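Local structure of SusD homolog (Bacteroides thetaiotaomicron VPI-5482, 3IHV) at residues V302-R313 with N362-K370. The protein probably binds sugars at the bacterial outer membrane, as other members of the SusD family do. Numbering follows the deposited sequence.
Sequences VKVVHTFVLDWR and NKQNYTPAK. With EDO (1,2-ethanediol), chain G.
Val304 N donates to Tyr366 O at 2.9 Å with an N-H...O angle of 156°. The same oxygen also meets Lys303 CA in a CA-H...O contact. Lys303 bends at CG (chi2 -52°), which carries its chain along the type I beta turn from Lys363 to Tyr366, whose four carbonyls all act as acceptors here, and lets NZ reach Asn365 O at 2.9 Å; Ala300 O takes a second bond from this ammonium. With an alanine here, the carbonyls of Asn365 and Ala300 would probably lose their shared ammonium donor, and a gap would open beside Thr367 CG2. Val304 O receives two waters, one passing on to Gln364 O, the other to Lys363 O and His306 ND1. A third water joins His306 NE2 to Lys363 NZ, which also binds the carbonyls of Lys352, Asp353 and Lys358. Both imidazole nitrogens are thus satisfied by water, while Lys363 CB covers one ring face, 4.0 Å from the centroid, and Val309 CB the other. The His306 edge points at the Tyr366 face in an offset edge-to-face pair, planes at 76°. Arg313 NH2 bonds Tyr366 OH only weakly (3.2 Å); Asp353 forms a salt bridge with Arg313 NH2 and a hydrogen bond with Tyr366 OH, and ethanediol, probably from the crystallisation liquor, accepts from Arg313 NE and NH2. The contact thereby links two small antiparallel sheets: strand 302-304 pairs with 52-54, strand 367-368 with 325-330, and helix 479-493 packs against Val305, Thr307 and Leu310.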
loop_
_atom_site.group_PDB
_atom_site.type_symbol
_atom_site.label_atom_id
_atom_site.label_comp_id
_atom_site.label_asym_id
_atom_site.label_seq_id
_atom_site.Cartn_x
_atom_site.Cartn_y
_atom_site.Cartn_z
ATOM N N VAL A 302 7.160 -6.441 -11.754
ATOM C CA VAL A 302 6.289 -7.131 -10.811
ATOM C C VAL A 302 5.540 -8.184 -11.632
ATOM O O VAL A 302 4.794 -7.852 -12.567
ATOM C CB VAL A 302 5.267 -6.187 -10.130
ATOM C CG1 VAL A 302 4.260 -7.045 -9.308
ATOM C CG2 VAL A 302 6.031 -5.127 -9.256
ATOM N N LYS A 303 5.775 -9.446 -11.297
ATOM C CA LYS A 303 5.192 -10.540 -12.015
ATOM C C LYS A 303 4.171 -11.247 -11.136
ATOM O O LYS A 303 4.307 -11.276 -9.918
ATOM C CB LYS A 303 6.293 -11.520 -12.463
ATOM C CG LYS A 303 7.337 -10.909 -13.347
ATOM C CD LYS A 303 6.704 -10.179 -14.551
ATOM C CE LYS A 303 7.721 -9.851 -15.626
ATOM N NZ LYS A 303 7.021 -9.091 -16.743
ATOM N N VAL A 304 3.143 -11.784 -11.769
ATOM C CA VAL A 304 2.053 -12.433 -11.051
ATOM C C VAL A 304 2.310 -13.920 -10.881
ATOM O O VAL A 304 2.645 -14.624 -11.850
ATOM C CB VAL A 304 0.691 -12.239 -11.779
ATOM C CG1 VAL A 304 -0.455 -12.953 -11.004
ATOM C CG2 VAL A 304 0.402 -10.753 -12.005
ATOM N N VAL A 305 2.139 -14.417 -9.653
ATOM C CA VAL A 305 2.335 -15.841 -9.398
ATOM C C VAL A 305 1.245 -16.612 -10.130
ATOM O O VAL A 305 0.055 -16.362 -9.912
ATOM C CB VAL A 305 2.390 -16.121 -7.898
ATOM C CG1 VAL A 305 2.452 -17.643 -7.599
ATOM C CG2 VAL A 305 3.617 -15.379 -7.239
ATOM N N HIS A 306 1.613 -17.565 -10.988
ATOM C CA HIS A 306 0.582 -18.162 -11.848
ATOM C C HIS A 306 -0.498 -18.976 -11.128
ATOM O O HIS A 306 -1.641 -19.020 -11.577
ATOM C CB HIS A 306 1.141 -18.949 -13.018
ATOM C CG HIS A 306 0.159 -19.050 -14.133
ATOM N ND1 HIS A 306 -0.245 -17.940 -14.843
ATOM C CD2 HIS A 306 -0.564 -20.093 -14.603
ATOM C CE1 HIS A 306 -1.132 -18.315 -15.751
ATOM N NE2 HIS A 306 -1.341 -19.616 -15.628
ATOM N N THR A 307 -0.149 -19.600 -10.003
ATOM C CA THR A 307 -1.146 -20.320 -9.231
ATOM C C THR A 307 -2.286 -19.395 -8.734
ATOM O O THR A 307 -3.437 -19.833 -8.600
ATOM C CB THR A 307 -0.501 -21.088 -8.123
ATOM O OG1 THR A 307 0.475 -20.270 -7.485
ATOM C CG2 THR A 307 0.225 -22.377 -8.697
ATOM N N PHE A 308 -1.979 -18.129 -8.471
ATOM C CA PHE A 308 -3.002 -17.142 -8.135
ATOM C C PHE A 308 -3.953 -16.974 -9.321
ATOM O O PHE A 308 -5.195 -16.982 -9.159
ATOM C CB PHE A 308 -2.335 -15.820 -7.735
ATOM C CG PHE A 308 -3.303 -14.699 -7.402
ATOM C CD1 PHE A 308 -4.318 -14.886 -6.485
ATOM C CD2 PHE A 308 -3.144 -13.419 -7.957
ATOM C CE1 PHE A 308 -5.159 -13.858 -6.154
ATOM C CE2 PHE A 308 -3.998 -12.402 -7.621
ATOM C CZ PHE A 308 -5.003 -12.631 -6.733
ATOM N N VAL A 309 -3.364 -16.808 -10.512
ATOM C CA VAL A 309 -4.136 -16.738 -11.744
ATOM C C VAL A 309 -5.044 -17.953 -11.883
ATOM O O VAL A 309 -6.244 -17.798 -12.184
ATOM C CB VAL A 309 -3.262 -16.614 -13.017
ATOM C CG1 VAL A 309 -4.149 -16.701 -14.299
ATOM C CG2 VAL A 309 -2.405 -15.360 -12.990
ATOM N N LEU A 310 -4.491 -19.156 -11.695
ATOM C CA LEU A 310 -5.308 -20.363 -11.841
ATOM C C LEU A 310 -6.491 -20.374 -10.855
ATOM O O LEU A 310 -7.620 -20.715 -11.259
ATOM C CB LEU A 310 -4.445 -21.619 -11.732
ATOM C CG LEU A 310 -3.373 -21.765 -12.817
ATOM C CD1 LEU A 310 -2.485 -23.002 -12.536
ATOM C CD2 LEU A 310 -3.932 -21.843 -14.248
ATOM N N ASP A 311 -6.244 -20.029 -9.584
ATOM C CA ASP A 311 -7.326 -19.996 -8.584
ATOM C C ASP A 311 -8.396 -19.024 -9.022
ATOM O O ASP A 311 -9.573 -19.353 -9.053
ATOM C CB ASP A 311 -6.859 -19.559 -7.207
ATOM C CG ASP A 311 -6.046 -20.601 -6.514
ATOM O OD1 ASP A 311 -6.082 -21.771 -6.959
ATOM O OD2 ASP A 311 -5.337 -20.225 -5.555
ATOM N N TRP A 312 -7.962 -17.839 -9.427
ATOM C CA TRP A 312 -8.911 -16.781 -9.769
ATOM C C TRP A 312 -9.704 -17.093 -11.023
ATOM O O TRP A 312 -10.860 -16.701 -11.136
ATOM C CB TRP A 312 -8.181 -15.457 -9.991
ATOM C CG TRP A 312 -8.974 -14.245 -9.612
ATOM C CD1 TRP A 312 -10.313 -14.166 -9.385
ATOM C CD2 TRP A 312 -8.461 -12.906 -9.484
ATOM N NE1 TRP A 312 -10.652 -12.876 -9.068
ATOM C CE2 TRP A 312 -9.541 -12.083 -9.118
ATOM C CE3 TRP A 312 -7.183 -12.338 -9.609
ATOM C CZ2 TRP A 312 -9.395 -10.703 -8.893
ATOM C CZ3 TRP A 312 -7.028 -10.988 -9.369
ATOM C CH2 TRP A 312 -8.130 -10.175 -9.028
ATOM N N ARG A 313 -9.096 -17.794 -11.985
ATOM C CA ARG A 313 -9.799 -18.155 -13.209
ATOM C C ARG A 313 -11.026 -19.062 -12.997
ATOM O O ARG A 313 -11.893 -19.109 -13.867
ATOM C CB ARG A 313 -8.864 -18.768 -14.247
ATOM C CG ARG A 313 -7.918 -17.744 -14.829
ATOM C CD ARG A 313 -7.031 -18.316 -15.921
ATOM N NE ARG A 313 -6.366 -17.225 -16.650
ATOM C CZ ARG A 313 -5.554 -17.398 -17.682
ATOM N NH1 ARG A 313 -5.313 -18.617 -18.153
ATOM N NH2 ARG A 313 -5.012 -16.343 -18.284
ATOM N N ASN A 362 6.309 -18.487 -20.288
ATOM C CA ASN A 362 5.936 -17.097 -20.560
ATOM C C ASN A 362 4.815 -16.597 -19.670
ATOM O O ASN A 362 4.707 -15.401 -19.410
ATOM C CB ASN A 362 5.547 -16.919 -22.040
ATOM C CG ASN A 362 6.767 -16.993 -23.002
ATOM O OD1 ASN A 362 7.898 -17.176 -22.571
ATOM N ND2 ASN A 362 6.525 -16.839 -24.283
ATOM N N LYS A 363 3.975 -17.515 -19.187
ATOM C CA LYS A 363 2.931 -17.137 -18.259
ATOM C C LYS A 363 3.496 -16.510 -16.970
ATOM O O LYS A 363 2.827 -15.683 -16.310
ATOM C CB LYS A 363 2.028 -18.322 -17.941
ATOM C CG LYS A 363 1.115 -18.607 -19.083
ATOM C CD LYS A 363 0.319 -19.882 -18.912
ATOM C CE LYS A 363 -0.726 -19.984 -20.031
ATOM N NZ LYS A 363 -1.514 -21.252 -20.050
ATOM N N GLN A 364 4.745 -16.856 -16.644
ATOM C CA GLN A 364 5.374 -16.293 -15.471
ATOM C C GLN A 364 5.646 -14.794 -15.589
ATOM O O GLN A 364 5.977 -14.130 -14.589
ATOM C CB GLN A 364 6.676 -17.053 -15.159
ATOM C CG GLN A 364 6.457 -18.547 -14.904
ATOM C CD GLN A 364 7.775 -19.307 -14.761
ATOM O OE1 GLN A 364 8.044 -19.894 -13.717
ATOM N NE2 GLN A 364 8.601 -19.292 -15.831
ATOM N N ASN A 365 5.501 -14.257 -16.806
ATOM C CA ASN A 365 5.764 -12.857 -17.074
ATOM C C ASN A 365 4.526 -11.958 -16.988
ATOM O O ASN A 365 4.671 -10.751 -17.167
ATOM C CB ASN A 365 6.471 -12.684 -18.411
ATOM C CG ASN A 365 7.918 -13.108 -18.358
ATOM O OD1 ASN A 365 8.588 -12.897 -17.350
ATOM N ND2 ASN A 365 8.429 -13.632 -19.467
ATOM N N TYR A 366 3.338 -12.514 -16.727
ATOM C CA TYR A 366 2.133 -11.706 -16.509
ATOM C C TYR A 366 2.453 -10.655 -15.450
ATOM O O TYR A 366 3.260 -10.897 -14.530
ATOM C CB TYR A 366 0.966 -12.524 -15.934
ATOM C CG TYR A 366 0.207 -13.495 -16.817
ATOM C CD1 TYR A 366 0.673 -13.899 -18.073
ATOM C CD2 TYR A 366 -0.963 -14.081 -16.329
ATOM C CE1 TYR A 366 -0.042 -14.810 -18.834
ATOM C CE2 TYR A 366 -1.661 -14.975 -17.048
ATOM C CZ TYR A 366 -1.193 -15.366 -18.299
ATOM O OH TYR A 366 -1.904 -16.262 -19.039
ATOM N N THR A 367 1.791 -9.501 -15.562
ATOM C CA THR A 367 2.008 -8.371 -14.666
ATOM C C THR A 367 0.668 -7.896 -14.101
ATOM O O THR A 367 -0.398 -8.366 -14.511
ATOM C CB THR A 367 2.632 -7.177 -15.428
ATOM O OG1 THR A 367 1.710 -6.725 -16.462
ATOM C CG2 THR A 367 3.961 -7.580 -16.069
ATOM N N PRO A 368 0.718 -6.961 -13.154
ATOM C CA PRO A 368 -0.555 -6.321 -12.826
ATOM C C PRO A 368 -1.040 -5.536 -14.055
ATOM O O PRO A 368 -0.230 -5.152 -14.916
ATOM C CB PRO A 368 -0.164 -5.340 -11.693
ATOM C CG PRO A 368 1.208 -5.790 -11.210
ATOM C CD PRO A 368 1.837 -6.472 -12.336
ATOM N N ALA A 369 -2.353 -5.305 -14.148
ATOM C CA ALA A 369 -2.943 -4.489 -15.211
ATOM C C ALA A 369 -3.581 -3.221 -14.645
ATOM O O ALA A 369 -4.072 -2.385 -15.386
ATOM C CB ALA A 369 -3.984 -5.279 -15.981
ATOM N N LYS A 370 -3.573 -3.067 -13.321
ATOM C CA LYS A 370 -4.189 -1.908 -12.663
ATOM C C LYS A 370 -3.572 -0.577 -13.077
ATOM O O LYS A 370 -4.252 0.445 -13.071
ATOM C CB LYS A 370 -4.087 -2.065 -11.160
ATOM C CG LYS A 370 -4.954 -3.194 -10.658
ATOM C CD LYS A 370 -4.881 -3.397 -9.156
ATOM C CE LYS A 370 -6.008 -4.335 -8.693
ATOM N NZ LYS A 370 -6.063 -4.676 -7.214
HETATM C C1 EDO G . -6.181 -13.099 -15.782
HETATM O O1 EDO G . -6.695 -14.447 -15.719
HETATM C C2 EDO G . -5.006 -12.939 -16.711
HETATM O O2 EDO G . -5.310 -13.464 -18.004
HETATM O O HOH W 1 1.205 -15.588 -14.043
HETATM O O HOH W 2 5.403 -15.189 -12.022
HETATM O O HOH W 3 -2.775 -20.987 -17.606
#